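Local coordinates for putative cell adhesion protein (Bacteroides thetaiotaomicron, PDB 4DGU) that probably serves as a fimbrillin-like pilus component in cell adhesion by a human gut bacterium and binds zinc ions, at residues A81-L86 with G104-F109; V132-E137 with V178-E183. All coordinates share one frame; numbering follows the deposited sequence.

Contact 1 (A81-L86 with G104-F109); sequences AHYPAL and GQEHLF. With ZN (zinc ion), chain D.
The imidazole of His82 lies against Phe109, whose CD1 sits over one face of it, 3.5 Å from His82 CE1, displaced toward the rim. Leu86 CD2, from its own segment, covers the opposite face, and at the edge, in the ring plane, a water bridges His82 ND1 to the carbonyl O of Leu108. The two ring planes are inclined at 59°, and His82 CD2 lies at the edge of the Phe109 ring. Phe109 CG stands anti to its backbone N (chi1 -176°), and Phe109 CD1 lies 3.3 Å from Ala81 O. His82 NE2 is bonded to Leu160 O, so both ring nitrogens have partners; an alanine here would probably leave that carbonyl and the bridging water without their mate and open a gap between Phe109 and Leu86. On the other side of the sheet Tyr83 and Leu108 lie side by side, pointing the same way, Tyr83 CD2 3.7 Å from Leu108 CD1. Their backbones pair twice: Tyr83 N donates to Leu108 O, and Leu108 N gives Tyr83 O a nearly straight bond of 2.7 Å. Pro84, after a cis peptide bond, crosses the His107 side chain at about a right angle, its CD 3.4 Å from His107 ND1. That nitrogen donates in plane to a water held by Pro84 O, while His107 NE2 binds the zinc ion at 2.2 Å alongside two waters. This is the end of an antiparallel strand pair, with His82–Phe109 non-hydrogen-bonded and Tyr83–Leu108 hydrogen-bonded, opening into a loop that carries a zinc site.

Contact 2 (V132-E137 with V178-E183); sequences VIILDE and VKKVSE. With ZN (zinc ion), chain E.
Val132 and Val178 meet at about a right angle, methyl against methyl, with their CG1 atoms 3.6 Å apart. Both valines hold CG1 anti to the backbone N (chi1 -172° and -176°), which turns these two branches toward one another. Ile134 crosses Val178 obliquely: its CG1 comes within 3.6 Å of the same Val178 CG1, so that one methyl packs against two residues of the strand. Beyond it, Ile134 CD1 approaches Val178 O at 3.6 Å. Leu150 of strand 147-159 touches both valines and extends the apolar cluster. No direct hydrogen bond joins the segments; three waters link their backbones. One donates to both Val132 O and Lys179 O, a second accepts from Ile134 N and gives to Lys179 O at 2.8 Å, and a third links Ile134 O with Val181 N. Within 178-183, Lys180 N donates to Glu183 OE2 from above the carboxylate plane. At the far end of 132-137, Glu137 OE2 binds zinc at 2.0 Å together with Glu199 of a third subunit. The chemistry thus implies a loop held to the strand by apolar side chains and by bridging waters, two of which donate to Lys179 O, in place of direct hydrogen bonds.

Overall arrangement
Contact 1 closes before contact 2 opens along the chain, and the centres of the two lie 21 Å apart, with nearest atoms about 8 Å apart and no touch. They are joined through the nine-stranded mixed sheet: strand 108-114, which carries part of 104-109, follows directly into its antiparallel neighbour 120-135, which supplies 132-135. Contact 1 pairs two strands within this sheet, whereas contact 2 packs a loop following strand 173-177 of the six-stranded sheet against it. One sheet therefore runs through both contacts, and at contact 2 the second sheet's loop joins it, while the zinc ion at Glu137 links this chain to another copy of the protein in the assembly.

Contact 1 (A81-L86 with G104-F109)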
loop_
_atom_site.group_PDB
_atom_site.type_symbol
_atom_site.label_atom_id
_atom_site.label_comp_id
_atom_site.label_asym_id
_atom_site.label_seq_id
_atom_site.Cartn_x
_atom_site.Cartn_y
_atom_site.Cartn_z
ATOM N N ALA A 81 -0.035 10.701 32.303
ATOM C CA ALA A 81 0.904 9.823 32.982
ATOM C C ALA A 81 2.011 9.323 32.066
ATOM O O ALA A 81 1.760 9.018 30.899
ATOM C CB ALA A 81 0.158 8.638 33.590
ATOM N N HIS A 82 3.225 9.203 32.615
ATOM C CA HIS A 82 4.402 8.652 31.941
ATOM C C HIS A 82 4.825 7.352 32.594
ATOM O O HIS A 82 4.832 7.254 33.816
ATOM C CB HIS A 82 5.585 9.640 31.963
ATOM C CG HIS A 82 5.407 10.833 31.081
ATOM N ND1 HIS A 82 5.841 10.836 29.764
ATOM C CD2 HIS A 82 4.846 12.032 31.363
ATOM C CE1 HIS A 82 5.536 12.034 29.289
ATOM N NE2 HIS A 82 4.929 12.788 30.212
ATOM N N TYR A 83 5.163 6.356 31.769
ATOM C CA TYR A 83 5.709 5.081 32.200
ATOM C C TYR A 83 6.858 4.698 31.275
ATOM O O TYR A 83 6.651 4.609 30.078
ATOM C CB TYR A 83 4.693 3.928 32.301
ATOM C CG TYR A 83 5.378 2.686 32.829
ATOM C CD1 TYR A 83 5.724 2.576 34.176
ATOM C CD2 TYR A 83 5.811 1.681 31.960
ATOM C CE1 TYR A 83 6.446 1.483 34.650
ATOM C CE2 TYR A 83 6.540 0.584 32.422
ATOM C CZ TYR A 83 6.847 0.485 33.771
ATOM O OH TYR A 83 7.556 -0.593 34.236
ATOM N N PRO A 84 8.078 4.468 31.804
ATOM C CA PRO A 84 8.495 4.558 33.229
ATOM C C PRO A 84 8.403 5.998 33.787
ATOM O O PRO A 84 8.264 6.948 33.008
ATOM C CB PRO A 84 9.949 4.054 33.189
ATOM C CG PRO A 84 10.085 3.289 31.893
ATOM C CD PRO A 84 9.201 4.049 30.944
ATOM N N ALA A 85 8.471 6.164 35.123
ATOM C CA ALA A 85 8.397 7.477 35.790
ATOM C C ALA A 85 9.513 8.443 35.323
ATOM O O ALA A 85 10.600 8.006 34.947
ATOM C CB ALA A 85 8.472 7.303 37.301
ATOM N N LEU A 86 9.236 9.751 35.362
ATOM C CA LEU A 86 10.185 10.796 34.985
ATOM C C LEU A 86 11.208 11.073 36.071
ATOM O O LEU A 86 10.980 10.747 37.242
ATOM C CB LEU A 86 9.442 12.118 34.716
ATOM C CG LEU A 86 8.284 12.128 33.740
ATOM C CD1 LEU A 86 7.562 13.456 33.806
ATOM C CD2 LEU A 86 8.754 11.838 32.325
ATOM N N GLY A 104 15.550 1.514 23.202
ATOM C CA GLY A 104 15.745 0.354 24.062
ATOM C C GLY A 104 14.513 0.099 24.904
ATOM O O GLY A 104 13.650 -0.698 24.530
ATOM N N GLN A 105 14.417 0.810 26.031
ATOM C CA GLN A 105 13.308 0.728 26.979
ATOM C C GLN A 105 12.085 1.432 26.387
ATOM O O GLN A 105 12.195 2.541 25.867
ATOM C CB GLN A 105 13.741 1.335 28.347
ATOM C CG GLN A 105 12.642 1.620 29.401
ATOM C CD GLN A 105 11.871 0.403 29.880
ATOM O OE1 GLN A 105 10.636 0.363 29.833
ATOM N NE2 GLN A 105 12.568 -0.629 30.348
ATOM N N GLU A 106 10.924 0.770 26.462
ATOM C CA GLU A 106 9.643 1.318 26.009
ATOM C C GLU A 106 9.230 2.543 26.841
ATOM O O GLU A 106 9.581 2.624 28.026
ATOM C CB GLU A 106 8.525 0.254 26.107
ATOM C CG GLU A 106 8.126 -0.143 27.524
ATOM C CD GLU A 106 7.078 -1.227 27.669
ATOM O OE1 GLU A 106 6.360 -1.528 26.686
ATOM O OE2 GLU A 106 6.976 -1.781 28.788
ATOM N N HIS A 107 8.471 3.468 26.220
ATOM C CA HIS A 107 7.941 4.655 26.862
ATOM C C HIS A 107 6.484 4.791 26.498
ATOM O O HIS A 107 6.109 4.767 25.314
ATOM C CB HIS A 107 8.746 5.905 26.492
ATOM C CG HIS A 107 10.084 5.941 27.167
ATOM N ND1 HIS A 107 10.206 6.282 28.515
ATOM C CD2 HIS A 107 11.299 5.595 26.690
ATOM C CE1 HIS A 107 11.486 6.166 28.794
ATOM N NE2 HIS A 107 12.183 5.754 27.729
ATOM N N LEU A 108 5.654 4.831 27.534
ATOM C CA LEU A 108 4.201 4.900 27.429
ATOM C C LEU A 108 3.683 6.204 28.035
ATOM O O LEU A 108 4.248 6.752 28.995
ATOM C CB LEU A 108 3.522 3.665 28.090
ATOM C CG LEU A 108 4.313 2.311 28.104
ATOM C CD1 LEU A 108 3.626 1.282 28.981
ATOM C CD2 LEU A 108 4.456 1.729 26.746
ATOM N N PHE A 109 2.626 6.718 27.415
ATOM C CA PHE A 109 1.971 7.941 27.830
ATOM C C PHE A 109 0.484 7.691 27.887
ATOM O O PHE A 109 -0.097 7.216 26.914
ATOM C CB PHE A 109 2.325 9.116 26.899
ATOM C CG PHE A 109 1.743 10.420 27.368
ATOM C CD1 PHE A 109 2.298 11.097 28.446
ATOM C CD2 PHE A 109 0.605 10.948 26.770
ATOM C CE1 PHE A 109 1.743 12.286 28.900
ATOM C CE2 PHE A 109 0.062 12.142 27.218
ATOM C CZ PHE A 109 0.643 12.810 28.272
HETATM ZN ZN ZN D . 14.289 5.265 27.722
HETATM O O HOH W 1 6.659 8.344 28.427
HETATM O O HOH W 2 8.371 7.543 30.290
HETATM O O HOH W 3 14.565 3.742 26.103
HETATM O O HOH W 4 15.394 7.186 27.167
#

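Contact 2 (V132-E137 with V178-E183)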
loop_
_atom_site.group_PDB
_atom_site.type_symbol
_atom_site.label_atom_id
_atom_site.label_comp_id
_atom_site.label_asym_id
_atom_site.label_seq_id
_atom_site.Cartn_x
_atom_site.Cartn_y
_atom_site.Cartn_z
ATOM N N VAL A 132 10.016 -4.110 18.613
ATOM C CA VAL A 132 10.587 -4.898 17.524
ATOM C C VAL A 132 10.446 -6.382 17.877
ATOM O O VAL A 132 10.904 -6.806 18.944
ATOM C CB VAL A 132 12.072 -4.515 17.216
ATOM C CG1 VAL A 132 12.559 -5.220 15.948
ATOM C CG2 VAL A 132 12.246 -3.002 17.089
ATOM N N ILE A 133 9.812 -7.159 16.983
ATOM C CA ILE A 133 9.659 -8.601 17.193
ATOM C C ILE A 133 10.383 -9.367 16.101
ATOM O O ILE A 133 10.309 -8.993 14.933
ATOM C CB ILE A 133 8.181 -9.065 17.339
ATOM C CG1 ILE A 133 7.331 -8.757 16.086
ATOM C CG2 ILE A 133 7.551 -8.458 18.605
ATOM C CD1 ILE A 133 5.990 -9.430 16.085
ATOM N N ILE A 134 11.080 -10.436 16.489
ATOM C CA ILE A 134 11.793 -11.333 15.567
ATOM C C ILE A 134 10.926 -12.559 15.339
ATOM O O ILE A 134 10.586 -13.284 16.286
ATOM C CB ILE A 134 13.239 -11.749 16.002
ATOM C CG1 ILE A 134 14.052 -10.552 16.545
ATOM C CG2 ILE A 134 13.989 -12.461 14.827
ATOM C CD1 ILE A 134 15.345 -10.980 17.316
ATOM N N LEU A 135 10.587 -12.794 14.072
ATOM C CA LEU A 135 9.743 -13.928 13.701
ATOM C C LEU A 135 10.434 -14.825 12.699
ATOM O O LEU A 135 11.261 -14.364 11.897
ATOM C CB LEU A 135 8.384 -13.442 13.125
ATOM C CG LEU A 135 7.651 -12.350 13.902
ATOM C CD1 LEU A 135 6.669 -11.627 13.017
ATOM C CD2 LEU A 135 7.001 -12.897 15.149
ATOM N N ASP A 136 10.073 -16.112 12.720
ATOM C CA ASP A 136 10.571 -17.056 11.729
ATOM C C ASP A 136 9.710 -16.883 10.445
ATOM O O ASP A 136 8.864 -15.989 10.388
ATOM C CB ASP A 136 10.563 -18.509 12.291
ATOM C CG ASP A 136 9.213 -19.157 12.579
ATOM O OD1 ASP A 136 8.181 -18.657 12.068
ATOM O OD2 ASP A 136 9.193 -20.197 13.268
ATOM N N GLU A 137 9.893 -17.754 9.452
ATOM C CA GLU A 137 9.184 -17.751 8.161
ATOM C C GLU A 137 7.651 -17.855 8.300
ATOM O O GLU A 137 6.926 -17.368 7.424
ATOM C CB GLU A 137 9.680 -18.933 7.339
ATOM C CG GLU A 137 9.564 -18.742 5.850
ATOM C CD GLU A 137 10.174 -19.863 5.030
ATOM O OE1 GLU A 137 11.302 -20.315 5.342
ATOM O OE2 GLU A 137 9.522 -20.267 4.041
ATOM N N VAL A 178 18.522 -6.739 18.818
ATOM C CA VAL A 178 17.102 -7.020 19.024
ATOM C C VAL A 178 16.958 -8.272 19.892
ATOM O O VAL A 178 17.550 -9.311 19.616
ATOM C CB VAL A 178 16.324 -7.120 17.675
ATOM C CG1 VAL A 178 14.820 -7.321 17.894
ATOM C CG2 VAL A 178 16.543 -5.880 16.834
ATOM N N LYS A 179 16.190 -8.145 20.962
ATOM C CA LYS A 179 15.903 -9.236 21.889
ATOM C C LYS A 179 14.812 -10.155 21.332
ATOM O O LYS A 179 13.885 -9.692 20.649
ATOM C CB LYS A 179 15.439 -8.669 23.253
ATOM C CG LYS A 179 16.409 -7.675 23.870
ATOM C CD LYS A 179 16.692 -8.018 25.328
ATOM C CE LYS A 179 17.785 -7.150 25.904
ATOM N NZ LYS A 179 18.384 -7.747 27.135
ATOM N N LYS A 180 14.911 -11.455 21.637
ATOM C CA LYS A 180 13.894 -12.430 21.269
ATOM C C LYS A 180 12.739 -12.327 22.291
ATOM O O LYS A 180 12.944 -11.806 23.396
ATOM C CB LYS A 180 14.482 -13.849 21.244
ATOM C CG LYS A 180 15.479 -14.150 20.125
ATOM C CD LYS A 180 15.937 -15.603 20.199
ATOM C CE LYS A 180 16.718 -15.942 21.469
ATOM N NZ LYS A 180 17.020 -17.401 21.584
ATOM N N VAL A 181 11.549 -12.860 21.945
ATOM C CA VAL A 181 10.365 -12.881 22.831
ATOM C C VAL A 181 10.688 -13.567 24.187
ATOM O O VAL A 181 10.266 -13.067 25.235
ATOM C CB VAL A 181 9.193 -13.581 22.091
ATOM C CG1 VAL A 181 8.059 -13.953 23.047
ATOM C CG2 VAL A 181 8.686 -12.712 20.935
ATOM N N SER A 182 11.467 -14.681 24.144
ATOM C CA SER A 182 11.856 -15.460 25.313
ATOM C C SER A 182 12.741 -14.674 26.287
ATOM O O SER A 182 12.791 -15.054 27.465
ATOM C CB SER A 182 12.573 -16.740 24.900
ATOM O OG SER A 182 13.779 -16.454 24.214
ATOM N N GLU A 183 13.426 -13.587 25.812
ATOM C CA GLU A 183 14.317 -12.756 26.634
ATOM C C GLU A 183 13.501 -11.892 27.628
ATOM O O GLU A 183 14.075 -11.343 28.579
ATOM C CB GLU A 183 15.282 -11.915 25.785
ATOM C CG GLU A 183 16.364 -12.735 25.089
ATOM C CD GLU A 183 17.391 -11.958 24.266
ATOM O OE1 GLU A 183 18.093 -11.097 24.845
ATOM O OE2 GLU A 183 17.521 -12.233 23.049
HETATM ZN ZN ZN E . 10.441 -20.740 2.312
HETATM O O HOH W 5 12.455 -7.383 21.011
HETATM O O HOH W 6 11.685 -10.675 19.196
HETATM O O HOH W 7 11.649 -13.848 19.277
HETATM O O HOH W 8 12.360 -20.066 1.966
#